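Local coordinates for Udp-n-acetylglucosamine pyrophosphorylase (Trypanosoma brucei, PDB 4BQH), which probably catalyses the formation of UDP-N-acetylglucosamine and diphosphate from N-acetylglucosamine 1-phosphate and UTP, the step that completes this nucleotide-sugar pathway, at residues A[113-119]-A[273-279]; A[293-297]-A[358-362]. One frame throughout, in Å; residues are numbered along the deposited sequence.

Contact 1 (A[113-119]-A[273-279]); sequences QIAFLIL and IAYVQIG
Strands 114-119 and 275-279 run in parallel, their axes 4.5 Å apart at closest approach and inclined by 24°, in the register Ile-114 to Tyr-275 through Ile-118 to Gly-279. Both are extended, but Gln-113 (phi/psi -89/-3) and Ala-274 (-107/-33) are not, and here two successive N-H groups, Ala-274 N (2.7 Å) and Tyr-275 N (3.2 Å), converge on Gln-113 O; Ala-115 N donates to Tyr-275 O (3.0 Å). Gln-277 holds the middle, its N donating to Ala-115 O (2.8 Å) and its O accepting from Leu-117 N (2.7 Å). With chi1 and chi2 both t, its side chain extends beside Phe-116 (chi1 t): Gln-277 CD lies 3.5 Å from Phe-116 CE2, and Gln-277 NE2 hydrogen-bonds to Asn-287 O. Gly-279 closes the ladder through N to Leu-117 O (3.1 Å) and O to Leu-119 N (2.9 Å). Phe-116 CZ comes within 3.9 Å of Gly-279 N, and an ideal CB on this glycine would sit a tight 3.1 Å from that CZ. On the face opposite Phe-116, Leu-117 CB meets Val-276 CG1 at 3.8 Å. The alternating bonds are those of parallel beta pairing, here in the central sheet of the family's GT-A-type fold. Strand 175-180 pairs with the other edge of 114-119; helix 291-300 packs against Ile-114, Tyr-275 and Gln-277, helix 241-246 against Leu-117 on the opposite face.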
ATOM      1  N   GLN A 113      -0.216  -2.484  18.589  1.00 11.59           N
ATOM      2  CA  GLN A 113      -0.134  -3.721  17.807  1.00 11.92           C
ATOM      3  C   GLN A 113      -0.156  -3.520  16.297  1.00 10.21           C
ATOM      4  O   GLN A 113       0.000  -4.501  15.550  1.00  9.68           O
ATOM      5  CB  GLN A 113      -1.290  -4.640  18.171  1.00 13.61           C
ATOM      6  CG  GLN A 113      -1.162  -5.218  19.575  1.00 15.57           C
ATOM      7  CD  GLN A 113      -2.372  -6.054  19.893  1.00 17.74           C
ATOM      8  OE1 GLN A 113      -3.491  -5.654  19.611  1.00 19.61           O
ATOM      9  NE2 GLN A 113      -2.153  -7.236  20.443  1.00 21.35           N
ATOM     10  N   ILE A 114      -0.302  -2.280  15.840  1.00  9.35           N
ATOM     11  CA  ILE A 114      -0.504  -2.037  14.388  1.00  9.18           C
ATOM     12  C   ILE A 114       0.684  -1.327  13.735  1.00  9.01           C
ATOM     13  O   ILE A 114       1.181  -0.326  14.256  1.00  9.73           O
ATOM     14  CB  ILE A 114      -1.800  -1.205  14.134  1.00  9.22           C
ATOM     15  CG1 ILE A 114      -3.011  -1.868  14.814  1.00  9.38           C
ATOM     16  CG2 ILE A 114      -2.013  -0.907  12.632  1.00  9.38           C
ATOM     17  CD1 ILE A 114      -3.203  -3.333  14.434  1.00  9.85           C
ATOM     18  N   ALA A 115       1.122  -1.844  12.595  1.00  8.61           N
ATOM     19  CA  ALA A 115       2.077  -1.136  11.746  1.00  8.63           C
ATOM     20  C   ALA A 115       1.395  -0.833  10.422  1.00  8.66           C
ATOM     21  O   ALA A 115       0.527  -1.602   9.971  1.00  9.53           O
ATOM     22  CB  ALA A 115       3.326  -1.969  11.508  1.00  8.48           C
ATOM     23  N   PHE A 116       1.781   0.278   9.798  1.00  8.37           N
ATOM     24  CA  PHE A 116       1.315   0.607   8.446  1.00  8.11           C
ATOM     25  C   PHE A 116       2.546   0.663   7.553  1.00  8.37           C
ATOM     26  O   PHE A 116       3.464   1.423   7.823  1.00  8.63           O
ATOM     27  CB  PHE A 116       0.557   1.951   8.371  1.00  8.47           C
ATOM     28  CG  PHE A 116      -0.088   2.166   7.035  1.00  8.79           C
ATOM     29  CD1 PHE A 116       0.670   2.579   5.941  1.00  9.09           C
ATOM     30  CD2 PHE A 116      -1.434   1.880   6.854  1.00  8.80           C
ATOM     31  CE1 PHE A 116       0.081   2.718   4.687  1.00  9.70           C
ATOM     32  CE2 PHE A 116      -2.025   2.016   5.598  1.00  9.21           C
ATOM     33  CZ  PHE A 116      -1.263   2.413   4.520  1.00  9.37           C
ATOM     34  N   LEU A 117       2.549  -0.132   6.488  1.00  8.34           N
ATOM     35  CA  LEU A 117       3.693  -0.218   5.584  1.00  8.74           C
ATOM     36  C   LEU A 117       3.321   0.565   4.322  1.00  8.89           C
ATOM     37  O   LEU A 117       2.385   0.188   3.592  1.00  8.40           O
ATOM     38  CB  LEU A 117       3.988  -1.688   5.272  1.00  9.01           C
ATOM     39  CG  LEU A 117       5.260  -2.068   4.503  1.00  8.75           C
ATOM     40  CD1 LEU A 117       5.437  -3.585   4.520  1.00  9.85           C
ATOM     41  CD2 LEU A 117       5.234  -1.528   3.071  1.00  9.04           C
ATOM     42  N   ILE A 118       4.007   1.683   4.084  1.00  8.97           N
ATOM     43  CA  ILE A 118       3.740   2.467   2.863  1.00  9.73           C
ATOM     44  C   ILE A 118       4.679   2.012   1.744  1.00  9.61           C
ATOM     45  O   ILE A 118       5.915   2.035   1.910  1.00 10.07           O
ATOM     46  CB  ILE A 118       4.056   3.972   3.048  1.00 10.69           C
ATOM     47  CG1 ILE A 118       3.278   4.586   4.195  1.00 11.90           C
ATOM     48  CG2 ILE A 118       3.764   4.702   1.728  1.00 10.60           C
ATOM     49  CD1 ILE A 118       3.607   6.069   4.423  1.00 12.15           C
ATOM     50  N   LEU A 119       4.121   1.599   0.599  1.00 10.06           N
ATOM     51  CA  LEU A 119       4.955   1.238  -0.563  1.00 10.47           C
ATOM     52  C   LEU A 119       5.405   2.540  -1.218  1.00 11.26           C
ATOM     53  O   LEU A 119       4.575   3.291  -1.792  1.00 11.76           O
ATOM     54  CB  LEU A 119       4.150   0.362  -1.541  1.00 10.81           C
ATOM     55  CG  LEU A 119       3.490  -0.892  -0.947  1.00 11.38           C
ATOM     56  CD1 LEU A 119       2.456  -1.449  -1.915  1.00 11.47           C
ATOM     57  CD2 LEU A 119       4.531  -1.956  -0.627  1.00 11.80           C
ATOM     58  N   ILE A 273       4.043  -5.896  17.519  1.00 12.76           N
ATOM     59  CA  ILE A 273       3.174  -5.727  16.341  1.00 11.87           C
ATOM     60  C   ILE A 273       2.470  -7.052  16.012  1.00 11.41           C
ATOM     61  O   ILE A 273       3.113  -8.106  15.931  1.00 11.61           O
ATOM     62  CB  ILE A 273       3.972  -5.249  15.108  1.00 11.47           C
ATOM     63  CG1 ILE A 273       4.551  -3.854  15.345  1.00 11.56           C
ATOM     64  CG2 ILE A 273       3.129  -5.319  13.816  1.00 10.85           C
ATOM     65  CD1 ILE A 273       3.500  -2.774  15.532  1.00 11.12           C
ATOM     66  N   ALA A 274       1.155  -6.979  15.833  1.00 10.30           N
ATOM     67  CA  ALA A 274       0.348  -8.139  15.487  1.00 10.34           C
ATOM     68  C   ALA A 274      -0.104  -8.107  14.035  1.00 10.29           C
ATOM     69  O   ALA A 274      -0.280  -9.173  13.426  1.00 10.36           O
ATOM     70  CB  ALA A 274      -0.878  -8.231  16.392  1.00 10.62           C
ATOM     71  N   TYR A 275      -0.355  -6.913  13.493  1.00 10.02           N
ATOM     72  CA  TYR A 275      -0.821  -6.778  12.097  1.00 10.10           C
ATOM     73  C   TYR A 275      -0.093  -5.669  11.383  1.00  9.36           C
ATOM     74  O   TYR A 275       0.226  -4.646  11.986  1.00  9.82           O
ATOM     75  CB  TYR A 275      -2.319  -6.474  12.010  1.00 11.20           C
ATOM     76  CG  TYR A 275      -3.149  -7.556  12.649  1.00 12.27           C
ATOM     77  CD1 TYR A 275      -3.541  -8.682  11.925  1.00 12.92           C
ATOM     78  CD2 TYR A 275      -3.488  -7.460  13.997  1.00 13.18           C
ATOM     79  CE1 TYR A 275      -4.306  -9.694  12.550  1.00 13.99           C
ATOM     80  CE2 TYR A 275      -4.213  -8.447  14.631  1.00 14.68           C
ATOM     81  CZ  TYR A 275      -4.633  -9.549  13.913  1.00 14.73           C
ATOM     82  OH  TYR A 275      -5.367 -10.515  14.595  1.00 14.85           O
ATOM     83  N   VAL A 276       0.108  -5.861  10.083  1.00  9.56           N
ATOM     84  CA  VAL A 276       0.733  -4.880   9.206  1.00  9.13           C
ATOM     85  C   VAL A 276      -0.285  -4.558   8.111  1.00  8.93           C
ATOM     86  O   VAL A 276      -0.690  -5.460   7.359  1.00  9.04           O
ATOM     87  CB  VAL A 276       2.018  -5.457   8.558  1.00  9.36           C
ATOM     88  CG1 VAL A 276       2.694  -4.400   7.674  1.00  9.37           C
ATOM     89  CG2 VAL A 276       3.022  -5.923   9.613  1.00  9.63           C
ATOM     90  N   GLN A 277      -0.723  -3.298   8.058  1.00  8.61           N
ATOM     91  CA  GLN A 277      -1.570  -2.856   6.958  1.00  9.03           C
ATOM     92  C   GLN A 277      -0.658  -2.331   5.856  1.00  9.17           C
ATOM     93  O   GLN A 277       0.295  -1.607   6.143  1.00  9.90           O
ATOM     94  CB  GLN A 277      -2.500  -1.748   7.417  1.00  8.54           C
ATOM     95  CG  GLN A 277      -3.452  -1.311   6.291  1.00  8.83           C
ATOM     96  CD  GLN A 277      -4.424  -0.202   6.715  1.00  9.36           C
ATOM     97  OE1 GLN A 277      -4.422   0.235   7.859  1.00  9.75           O
ATOM     98  NE2 GLN A 277      -5.246   0.261   5.774  1.00  9.35           N
ATOM     99  N   ILE A 278      -0.920  -2.715   4.612  1.00  9.34           N
ATOM    100  CA  ILE A 278      -0.015  -2.367   3.510  1.00  8.89           C
ATOM    101  C   ILE A 278      -0.787  -1.552   2.495  1.00  8.76           C
ATOM    102  O   ILE A 278      -1.903  -1.920   2.117  1.00  9.20           O
ATOM    103  CB  ILE A 278       0.554  -3.626   2.826  1.00  9.67           C
ATOM    104  CG1 ILE A 278       1.317  -4.462   3.867  1.00 10.26           C
ATOM    105  CG2 ILE A 278       1.485  -3.243   1.671  1.00  9.31           C
ATOM    106  CD1 ILE A 278       1.449  -5.907   3.511  1.00 11.53           C
ATOM    107  N   GLY A 279      -0.192  -0.454   2.049  1.00  8.72           N
ATOM    108  CA  GLY A 279      -0.841   0.364   1.008  1.00  9.10           C
ATOM    109  C   GLY A 279       0.141   1.162   0.201  1.00  9.51           C
ATOM    110  O   GLY A 279       1.263   1.405   0.645  1.00  9.63           O
TER

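Contact 2 (A[293-297]-A[358-362]); sequences FIGYA and SSNLC
Helix 293-297, part of helix 291-300, lies over strand 359-362 with closest axis separation 9.5 Å and an angle of 43° between their N-to-C directions; Ile-294 and Leu-361 have the nearest CA atoms, 7.4 Å apart. The helical backbone is regular, with phi near -60° and psi near -45°, whereas 359-362 is extended, Asn-360 and Cys-362 directing their CA-to-CB bonds away from the helix and Leu-361 toward it. Phe-293 comes first: chi1 t directs its ring over the strand, and CB of Leu-361 (chi1 t, chi2 p) stands 3.8 Å from the Phe-293 ring centroid, 18° off the ring normal, a CH-pi contact over the face. The same ring reaches the strand backbone, with Phe-293 CZ 3.7 Å from Asn-360 C and 3.9 Å from Ser-359 O. Phe-293 O accepts a helical hydrogen bond from Ala-297 N (3.1 Å) and touches Leu-361 CD2 at 3.5 Å. The topology is a split beta-alpha-beta unit: helix 291-300 connects strand 275-280 to strand 304-309, and strand 359-363 is inserted between these two, antiparallel to both. Ile-294 follows, its CA 3.6 Å and its CG1 4.1 Å from Leu-361 CD2; its side chain also meets Ala-108 and Ile-109 of helix 95-110. Gly-295 and Tyr-296 make no contact with the strand segment, Tyr-296 instead meeting Phe-83 ring to ring. One turn after Phe-293, Ala-297 points CB back toward the strand, 3.6 Å from Leu-361 CD2.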
ATOM      1  N   PHE A 293     -11.176  -2.388   9.391  1.00  8.26           N
ATOM      2  CA  PHE A 293     -10.335  -3.382   8.694  1.00  8.51           C
ATOM      3  C   PHE A 293      -9.592  -4.216   9.750  1.00  8.16           C
ATOM      4  O   PHE A 293      -9.599  -5.441   9.711  1.00  8.27           O
ATOM      5  CB  PHE A 293      -9.333  -2.555   7.869  1.00  8.57           C
ATOM      6  CG  PHE A 293      -8.609  -3.289   6.761  1.00  8.85           C
ATOM      7  CD1 PHE A 293      -9.073  -4.473   6.204  1.00  8.74           C
ATOM      8  CD2 PHE A 293      -7.483  -2.695   6.214  1.00  8.72           C
ATOM      9  CE1 PHE A 293      -8.389  -5.069   5.126  1.00  9.07           C
ATOM     10  CE2 PHE A 293      -6.795  -3.281   5.139  1.00  9.03           C
ATOM     11  CZ  PHE A 293      -7.260  -4.470   4.607  1.00  8.99           C
ATOM     12  N   ILE A 294      -8.986  -3.533  10.717  1.00  7.96           N
ATOM     13  CA  ILE A 294      -8.261  -4.190  11.822  1.00  8.29           C
ATOM     14  C   ILE A 294      -9.180  -5.043  12.705  1.00  8.08           C
ATOM     15  O   ILE A 294      -8.842  -6.188  13.034  1.00  7.62           O
ATOM     16  CB  ILE A 294      -7.496  -3.146  12.656  1.00  8.77           C
ATOM     17  CG1 ILE A 294      -6.411  -2.475  11.781  1.00  9.04           C
ATOM     18  CG2 ILE A 294      -6.884  -3.771  13.923  1.00  8.63           C
ATOM     19  CD1 ILE A 294      -5.944  -1.135  12.377  1.00  9.48           C
ATOM     20  N   GLY A 295     -10.316  -4.480  13.084  1.00  8.02           N
ATOM     21  CA  GLY A 295     -11.292  -5.198  13.924  1.00  8.49           C
ATOM     22  C   GLY A 295     -11.824  -6.441  13.223  1.00  8.35           C
ATOM     23  O   GLY A 295     -11.949  -7.517  13.830  1.00  8.31           O
ATOM     24  N   TYR A 296     -12.091  -6.311  11.925  1.00  8.42           N
ATOM     25  CA  TYR A 296     -12.527  -7.458  11.120  1.00  8.64           C
ATOM     26  C   TYR A 296     -11.463  -8.557  11.117  1.00  8.69           C
ATOM     27  O   TYR A 296     -11.779  -9.743  11.297  1.00  8.61           O
ATOM     28  CB  TYR A 296     -12.811  -6.988   9.686  1.00  9.36           C
ATOM     29  CG  TYR A 296     -13.360  -8.030   8.739  1.00  9.75           C
ATOM     30  CD1 TYR A 296     -14.515  -8.783   9.040  1.00  9.87           C
ATOM     31  CD2 TYR A 296     -12.768  -8.200   7.493  1.00 10.23           C
ATOM     32  CE1 TYR A 296     -15.016  -9.716   8.115  1.00 10.84           C
ATOM     33  CE2 TYR A 296     -13.248  -9.129   6.573  1.00 10.79           C
ATOM     34  CZ  TYR A 296     -14.356  -9.877   6.883  1.00 11.09           C
ATOM     35  OH  TYR A 296     -14.780 -10.755   5.911  1.00 11.83           O
ATOM     36  N   ALA A 297     -10.200  -8.198  10.913  1.00  8.26           N
ATOM     37  CA  ALA A 297      -9.151  -9.219  10.923  1.00  8.69           C
ATOM     38  C   ALA A 297      -9.108  -9.941  12.270  1.00  8.88           C
ATOM     39  O   ALA A 297      -8.999 -11.157  12.321  1.00  9.18           O
ATOM     40  CB  ALA A 297      -7.792  -8.602  10.617  1.00  8.70           C
ATOM     41  N   SER A 358      -5.141  -3.333  -4.059  1.00 11.77           N
ATOM     42  CA  SER A 358      -3.815  -3.414  -3.426  1.00 12.14           C
ATOM     43  C   SER A 358      -3.822  -2.786  -2.035  1.00 11.43           C
ATOM     44  O   SER A 358      -2.964  -1.961  -1.699  1.00 11.72           O
ATOM     45  CB  SER A 358      -2.718  -2.796  -4.308  1.00 14.46           C
ATOM     46  OG  SER A 358      -2.822  -3.357  -5.594  1.00 16.79           O
ATOM     47  N   SER A 359      -4.795  -3.188  -1.231  1.00 10.41           N
ATOM     48  CA  SER A 359      -4.881  -2.735   0.139  1.00 10.67           C
ATOM     49  C   SER A 359      -5.086  -3.987   1.002  1.00 10.77           C
ATOM     50  O   SER A 359      -6.123  -4.646   0.893  1.00 10.23           O
ATOM     51  CB  SER A 359      -6.062  -1.787   0.290  1.00 11.17           C
ATOM     52  OG  SER A 359      -6.174  -1.380   1.640  1.00 12.56           O
ATOM     53  N   ASN A 360      -4.092  -4.316   1.826  1.00 10.81           N
ATOM     54  CA  ASN A 360      -4.067  -5.589   2.553  1.00 10.76           C
ATOM     55  C   ASN A 360      -3.770  -5.397   4.024  1.00 10.58           C
ATOM     56  O   ASN A 360      -3.102  -4.438   4.420  1.00 10.08           O
ATOM     57  CB  ASN A 360      -2.988  -6.560   2.034  1.00 12.52           C
ATOM     58  CG  ASN A 360      -3.028  -6.799   0.533  1.00 13.73           C
ATOM     59  OD1 ASN A 360      -4.083  -6.815  -0.124  1.00 14.67           O
ATOM     60  ND2 ASN A 360      -1.872  -7.070  -0.002  1.00 14.56           N
ATOM     61  N   LEU A 361      -4.264  -6.326   4.833  1.00  9.85           N
ATOM     62  CA  LEU A 361      -3.892  -6.349   6.241  1.00  9.78           C
ATOM     63  C   LEU A 361      -3.414  -7.757   6.540  1.00 10.08           C
ATOM     64  O   LEU A 361      -4.155  -8.717   6.350  1.00 10.04           O
ATOM     65  CB  LEU A 361      -5.104  -5.966   7.098  1.00 10.62           C
ATOM     66  CG  LEU A 361      -4.836  -5.858   8.593  1.00 11.47           C
ATOM     67  CD1 LEU A 361      -3.973  -4.650   8.910  1.00 11.46           C
ATOM     68  CD2 LEU A 361      -6.147  -5.691   9.315  1.00 12.74           C
ATOM     69  N   CYS A 362      -2.169  -7.900   6.987  1.00  9.60           N
ATOM     70  CA  CYS A 362      -1.609  -9.220   7.198  1.00  9.58           C
ATOM     71  C   CYS A 362      -1.132  -9.370   8.631  1.00  9.32           C
ATOM     72  O   CYS A 362      -0.584  -8.424   9.193  1.00  9.32           O
ATOM     73  CB  CYS A 362      -0.410  -9.430   6.284  1.00 10.43           C
ATOM     74  SG  CYS A 362      -0.848  -9.350   4.534  1.00 12.98           S
TER

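How the contacts relate
Contacts 1 and 2 have centres about 9 Å apart and meet within one sheet, where strands 275-280 and 359-363 are antiparallel neighbours. Probable hydrogen bonds run from Ile-278 N to Asn-360 O and from Val-276 N to Cys-362 O, both 2.8 Å. Leu-361 belongs to both environments: its CD1 packs 3.6 Å from Gln-277 CA. Along the chain contact 1 closes before contact 2 opens, strand 275-280 being followed directly by helix 291-300. The bound allosteric inhibitor lies about 10 Å from the side chain of Leu-119 in contact 1 and about 13 Å from that of Asn-360 in contact 2, beyond direct contact with either side chain.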